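Local coordinates for protein BlEst2 (Bacillus licheniformis, PDB 6WPX) that probably hydrolyses ester bonds as an esterase or lipase, its propeptide form being restrained by an autoinhibitory C-terminal domain, at residues Ile50-Gly55 with Tyr78-Ile83; Val116-Gly121 with Trp252-Ile257. All coordinates share one frame; numbering follows the deposited sequence.

Contact 1 (Ile50-Gly55 with Tyr78-Ile83); sequences IVFVHG and YDAAFI
Phe52 and Phe82 lie side by side with their ring planes within 9° of parallel, slid so far apart that they barely overlap, and Phe52 CD2 comes 3.4 Å from Phe82 CE2. Ile50 CG2 covers one face of the Phe52 ring toward its rim, while Ala80 CB sits in plane at its edge, 3.9 Å from Phe52 CE2. At the edge of the His54 ring, CD2 faces Ile83 O at 3.2 Å. As a bridged pair, both phenylalanines leave the same face of the sheet; in each, CG lies anti to the carbonyl carbon (chi1 -70° in Phe52, -56° in Phe82). The strands that carry them, 50-53 and 80-83, run parallel, joined by Ile50 N to Asp79 O, Ala81 N to Ile50 O and Phe52 N to Ala81 O. Val51 CG2 meets Ala81 CB on the other face, against helix 91-109, the helix 69-75 being the crossover of this beta-alpha-beta unit. An alanine in place of Phe52 would probably leave a gap beside Phe82 CE2 and Ala80 CB, and deprive Trp63 and Phe267 of a ring. Where the strands part, a water takes over from the ladder, donating to Phe52 O and Ile83 O. Apolar side chains pack on both faces, as befits the buried sheet of an alpha/beta-hydrolase fold, one strand in from its 34-36 edge.

Contact 2 (Val116-Gly121 with Trp252-Ile257); sequences VSYSKG and WDHFSI
Tyr118 reaches across to His254 twice, with its hydroxyl and with its ring. OH donates to His254 O at 2.7 Å, coming from above the carbonyl plane. The two rings form an offset stack, centroids 5.0 Å apart and planes at 30°, in which Tyr118 CE1 lies over one face of the imidazole toward its rim. Ile257 CG2 packs obliquely against the same tyrosine ring carbon, CE1, at 3.8 Å. Ser119 completes this shell: its CB rests over the centre of the Tyr118 ring and its OG lies in the plane of the His254 ring, at the edge, with His254 NE2 3.8 Å from Ser119 OG.

One step out, His254 ND1 is hydrogen-bonded to Asp231 OD2. The loop behind the histidine is held by Asp253, whose OD1 accepts from Phe255 N, an Asx turn, and from Ser256 N at 2.8 Å; in return Asp253 N donates to Ser256 OG at 3.0 Å. On the serine side, Tyr118 to Gly121 make a type II' turn between strand 113-118 and helix 121-131. Ser119 takes up a strained backbone there (phi 53°, psi -132°), and a beta carbon at Gly121 would collide with Tyr118 O. The sequence Ser-Tyr-Ser-Lys-Gly, a variant of Gly-X-Ser-X-Gly in a strand-turn-helix, fits the nucleophile elbow of alpha/beta hydrolases, and Ser119, His254 and Asp231 are consistent with a catalytic triad. Tyr118 serves both partners, opening the turn that presents Ser119 and gripping His254 by ring and hydroxyl. With the Asp231 bond, that grip would probably limit the imidazole's rotation, leaving NE2 on the Ser119 side, though too far from OG for a hydrogen bond in this model.

Contact 1 and contact 2 have centres about 13 Å apart and share one sheet, since strands 50-53 and 113-118 are neighbours in it: Val53 N lies 2.9 Å from Val116 O, and Val53 O 2.8 Å from Tyr118 N, both probable hydrogen bonds. Contact 1 is almost wholly buried, pairing strand with strand by regular backbone bonds and apolar packing. Contact 2 is also mostly buried, though Phe255 is exposed; it joins a strand end to a loop and relies on specific side-chain polarity rather than on register. The difference follows the alpha/beta-hydrolase plan, with the framework in the paired strands and the probable active-site groups on turns and loops at the strands' C-terminal ends.

Contact 1 (Ile50-Gly55 with Tyr78-Ile83)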
loop_
_atom_site.group_PDB
_atom_site.type_symbol
_atom_site.label_atom_id
_atom_site.label_comp_id
_atom_site.label_asym_id
_atom_site.label_seq_id
_atom_site.Cartn_x
_atom_site.Cartn_y
_atom_site.Cartn_z
ATOM N N ILE A 50 26.053 3.162 -7.182
ATOM C CA ILE A 50 24.635 2.946 -6.864
ATOM C C ILE A 50 23.957 4.264 -6.628
ATOM O O ILE A 50 24.435 5.060 -5.830
ATOM C CB ILE A 50 24.443 2.016 -5.638
ATOM C CG1 ILE A 50 25.165 0.671 -5.792
ATOM C CG2 ILE A 50 22.960 1.835 -5.327
ATOM C CD1 ILE A 50 25.509 0.043 -4.430
ATOM N N VAL A 51 22.802 4.462 -7.255
ATOM C CA VAL A 51 21.958 5.620 -6.981
ATOM C C VAL A 51 20.810 5.113 -6.111
ATOM O O VAL A 51 20.040 4.251 -6.538
ATOM C CB VAL A 51 21.462 6.342 -8.253
ATOM C CG1 VAL A 51 20.471 7.462 -7.899
ATOM C CG2 VAL A 51 22.635 6.893 -9.039
ATOM N N PHE A 52 20.716 5.647 -4.886
ATOM C CA PHE A 52 19.676 5.268 -3.929
ATOM C C PHE A 52 18.494 6.184 -4.086
ATOM O O PHE A 52 18.651 7.405 -4.064
ATOM C CB PHE A 52 20.226 5.255 -2.496
ATOM C CG PHE A 52 21.188 4.112 -2.265
ATOM C CD1 PHE A 52 20.722 2.852 -1.873
ATOM C CD2 PHE A 52 22.560 4.288 -2.433
ATOM C CE1 PHE A 52 21.615 1.799 -1.647
ATOM C CE2 PHE A 52 23.455 3.241 -2.165
ATOM C CZ PHE A 52 22.973 2.005 -1.779
ATOM N N VAL A 53 17.309 5.582 -4.323
ATOM C CA VAL A 53 16.065 6.309 -4.599
ATOM C C VAL A 53 15.038 6.045 -3.498
ATOM O O VAL A 53 14.629 4.901 -3.300
ATOM C CB VAL A 53 15.519 6.018 -6.025
ATOM C CG1 VAL A 53 14.282 6.881 -6.337
ATOM C CG2 VAL A 53 16.596 6.246 -7.087
ATOM N N HIS A 54 14.663 7.106 -2.764
ATOM C CA HIS A 54 13.698 7.035 -1.662
ATOM C C HIS A 54 12.258 6.753 -2.159
ATOM O O HIS A 54 11.966 6.804 -3.364
ATOM C CB HIS A 54 13.713 8.335 -0.849
ATOM C CG HIS A 54 13.196 9.513 -1.639
ATOM N ND1 HIS A 54 11.840 9.756 -1.775
ATOM C CD2 HIS A 54 13.880 10.440 -2.348
ATOM C CE1 HIS A 54 11.745 10.843 -2.531
ATOM N NE2 HIS A 54 12.953 11.281 -2.905
ATOM N N GLY A 55 11.358 6.583 -1.203
ATOM C CA GLY A 55 9.964 6.294 -1.488
ATOM C C GLY A 55 9.027 7.429 -1.173
ATOM O O GLY A 55 9.433 8.588 -1.007
ATOM N N TYR A 78 31.700 0.270 -3.216
ATOM C CA TYR A 78 30.761 0.896 -4.119
ATOM C C TYR A 78 30.684 2.385 -3.933
ATOM O O TYR A 78 30.472 2.878 -2.823
ATOM C CB TYR A 78 29.341 0.307 -3.983
ATOM C CG TYR A 78 29.176 -1.019 -4.683
ATOM C CD1 TYR A 78 29.570 -2.201 -4.072
ATOM C CD2 TYR A 78 28.693 -1.084 -5.984
ATOM C CE1 TYR A 78 29.464 -3.424 -4.729
ATOM C CE2 TYR A 78 28.582 -2.304 -6.653
ATOM C CZ TYR A 78 28.968 -3.471 -6.020
ATOM O OH TYR A 78 28.901 -4.677 -6.672
ATOM N N ASP A 79 30.808 3.103 -5.033
ATOM C CA ASP A 79 30.535 4.537 -5.031
ATOM C C ASP A 79 29.020 4.640 -5.055
ATOM O O ASP A 79 28.332 3.666 -5.412
ATOM C CB ASP A 79 31.161 5.246 -6.221
ATOM C CG ASP A 79 32.613 5.553 -5.964
ATOM O OD1 ASP A 79 32.919 6.200 -4.916
ATOM O OD2 ASP A 79 33.443 5.151 -6.793
ATOM N N ALA A 80 28.488 5.785 -4.594
ATOM C CA ALA A 80 27.047 5.922 -4.484
ATOM C C ALA A 80 26.630 7.351 -4.607
ATOM O O ALA A 80 27.447 8.248 -4.412
ATOM C CB ALA A 80 26.569 5.350 -3.140
ATOM N N ALA A 81 25.355 7.570 -4.940
ATOM C CA ALA A 81 24.743 8.898 -5.037
ATOM C C ALA A 81 23.333 8.781 -4.462
ATOM O O ALA A 81 22.776 7.691 -4.415
ATOM C CB ALA A 81 24.719 9.389 -6.484
ATOM N N PHE A 82 22.822 9.868 -3.916
ATOM C CA PHE A 82 21.521 9.876 -3.239
ATOM C C PHE A 82 20.762 11.039 -3.804
ATOM O O PHE A 82 21.332 12.114 -3.947
ATOM C CB PHE A 82 21.731 10.036 -1.708
ATOM C CG PHE A 82 22.636 8.961 -1.134
ATOM C CD1 PHE A 82 24.019 9.113 -1.143
ATOM C CD2 PHE A 82 22.105 7.774 -0.645
ATOM C CE1 PHE A 82 24.859 8.091 -0.669
ATOM C CE2 PHE A 82 22.940 6.759 -0.146
ATOM C CZ PHE A 82 24.310 6.909 -0.190
ATOM N N ILE A 83 19.491 10.831 -4.141
ATOM C CA ILE A 83 18.678 11.860 -4.772
ATOM C C ILE A 83 17.387 12.148 -4.005
ATOM O O ILE A 83 16.801 11.251 -3.391
ATOM C CB ILE A 83 18.407 11.450 -6.258
ATOM C CG1 ILE A 83 17.729 12.606 -7.058
ATOM C CG2 ILE A 83 17.601 10.112 -6.346
ATOM C CD1 ILE A 83 17.746 12.478 -8.541
HETATM O O HOH W 1 17.135 8.880 -2.230
#

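Contact 2 (Val116-Gly121 with Trp252-Ile257)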
loop_
_atom_site.group_PDB
_atom_site.type_symbol
_atom_site.label_atom_id
_atom_site.label_comp_id
_atom_site.label_asym_id
_atom_site.label_seq_id
_atom_site.Cartn_x
_atom_site.Cartn_y
_atom_site.Cartn_z
ATOM N N VAL A 116 19.066 1.478 -6.746
ATOM C CA VAL A 116 18.552 0.743 -5.584
ATOM C C VAL A 116 17.429 1.640 -5.124
ATOM O O VAL A 116 17.669 2.751 -4.668
ATOM C CB VAL A 116 19.555 0.356 -4.472
ATOM C CG1 VAL A 116 18.800 -0.219 -3.252
ATOM C CG2 VAL A 116 20.547 -0.690 -5.001
ATOM N N SER A 117 16.202 1.199 -5.374
ATOM C CA SER A 117 15.021 2.003 -5.163
ATOM C C SER A 117 14.054 1.434 -4.165
ATOM O O SER A 117 13.639 0.288 -4.269
ATOM C CB SER A 117 14.333 2.222 -6.500
ATOM O OG SER A 117 15.274 2.786 -7.400
ATOM N N TYR A 118 13.623 2.272 -3.248
ATOM C CA TYR A 118 12.708 1.875 -2.193
ATOM C C TYR A 118 11.289 2.322 -2.413
ATOM O O TYR A 118 11.069 3.483 -2.747
ATOM C CB TYR A 118 13.230 2.503 -0.894
ATOM C CG TYR A 118 12.311 2.440 0.316
ATOM C CD1 TYR A 118 11.821 1.217 0.782
ATOM C CD2 TYR A 118 12.121 3.561 1.122
ATOM C CE1 TYR A 118 11.126 1.126 1.986
ATOM C CE2 TYR A 118 11.424 3.483 2.326
ATOM C CZ TYR A 118 10.920 2.270 2.750
ATOM O OH TYR A 118 10.218 2.222 3.924
ATOM N N SER A 119 10.306 1.434 -2.090
ATOM C CA SER A 119 8.879 1.787 -2.072
ATOM C C SER A 119 8.476 2.416 -3.418
ATOM O O SER A 119 8.906 1.901 -4.450
ATOM C CB SER A 119 8.599 2.644 -0.824
ATOM O OG SER A 119 7.419 3.432 -0.793
ATOM N N LYS A 120 7.762 3.555 -3.440
ATOM C CA LYS A 120 7.390 4.221 -4.677
ATOM C C LYS A 120 8.604 4.578 -5.576
ATOM O O LYS A 120 8.446 4.722 -6.791
ATOM C CB LYS A 120 6.541 5.470 -4.369
ATOM C CG LYS A 120 6.095 6.197 -5.631
ATOM C CD LYS A 120 5.148 7.380 -5.342
ATOM C CE LYS A 120 5.019 8.212 -6.598
ATOM N NZ LYS A 120 6.226 9.052 -6.774
ATOM N N GLY A 121 9.784 4.748 -4.971
ATOM C CA GLY A 121 11.004 5.024 -5.721
ATOM C C GLY A 121 11.273 3.991 -6.809
ATOM O O GLY A 121 11.857 4.337 -7.820
ATOM N N TRP A 252 11.831 -8.894 6.536
ATOM C CA TRP A 252 11.910 -7.457 6.702
ATOM C C TRP A 252 10.519 -6.880 6.711
ATOM O O TRP A 252 9.616 -7.422 6.087
ATOM C CB TRP A 252 12.715 -6.801 5.545
ATOM C CG TRP A 252 13.983 -7.526 5.195
ATOM C CD1 TRP A 252 15.042 -7.778 6.020
ATOM C CD2 TRP A 252 14.287 -8.161 3.945
ATOM N NE1 TRP A 252 15.995 -8.532 5.359
ATOM C CE2 TRP A 252 15.549 -8.790 4.086
ATOM C CE3 TRP A 252 13.616 -8.259 2.710
ATOM C CZ2 TRP A 252 16.153 -9.493 3.033
ATOM C CZ3 TRP A 252 14.227 -8.932 1.668
ATOM C CH2 TRP A 252 15.463 -9.563 1.840
ATOM N N ASP A 253 10.357 -5.766 7.421
ATOM C CA ASP A 253 9.119 -5.033 7.373
ATOM C C ASP A 253 9.445 -3.853 6.471
ATOM O O ASP A 253 10.608 -3.701 6.045
ATOM C CB ASP A 253 8.588 -4.636 8.773
ATOM C CG ASP A 253 9.503 -3.771 9.624
ATOM O OD1 ASP A 253 10.030 -2.786 9.107
ATOM O OD2 ASP A 253 9.600 -4.030 10.832
ATOM N N HIS A 254 8.452 -3.012 6.183
ATOM C CA HIS A 254 8.664 -1.878 5.284
ATOM C C HIS A 254 9.733 -0.892 5.759
ATOM O O HIS A 254 10.329 -0.247 4.920
ATOM C CB HIS A 254 7.342 -1.151 5.003
ATOM C CG HIS A 254 7.350 -0.445 3.694
ATOM N ND1 HIS A 254 7.510 -1.145 2.481
ATOM C CD2 HIS A 254 7.202 0.867 3.428
ATOM C CE1 HIS A 254 7.466 -0.222 1.543
ATOM N NE2 HIS A 254 7.311 1.001 2.069
ATOM N N PHE A 255 9.979 -0.783 7.073
ATOM C CA PHE A 255 11.025 0.122 7.564
ATOM C C PHE A 255 12.390 -0.558 7.575
ATOM O O PHE A 255 13.365 0.055 7.187
ATOM C CB PHE A 255 10.703 0.671 8.974
ATOM C CG PHE A 255 9.396 1.418 9.112
ATOM C CD1 PHE A 255 8.892 2.176 8.061
ATOM C CD2 PHE A 255 8.706 1.420 10.312
ATOM C CE1 PHE A 255 7.692 2.878 8.195
ATOM C CE2 PHE A 255 7.516 2.144 10.451
ATOM C CZ PHE A 255 7.018 2.858 9.389
ATOM N N SER A 256 12.463 -1.815 8.018
ATOM C CA SER A 256 13.742 -2.505 8.130
ATOM C C SER A 256 14.407 -2.879 6.771
ATOM O O SER A 256 15.618 -3.103 6.722
ATOM C CB SER A 256 13.614 -3.730 9.032
ATOM O OG SER A 256 12.987 -4.796 8.343
ATOM N N ILE A 257 13.613 -2.976 5.701
ATOM C CA ILE A 257 14.090 -3.379 4.368
ATOM C C ILE A 257 15.124 -2.391 3.772
ATOM O O ILE A 257 15.853 -2.758 2.858
ATOM C CB ILE A 257 12.906 -3.655 3.397
ATOM C CG1 ILE A 257 13.340 -4.595 2.238
ATOM C CG2 ILE A 257 12.256 -2.336 2.886
ATOM C CD1 ILE A 257 12.173 -5.060 1.324
#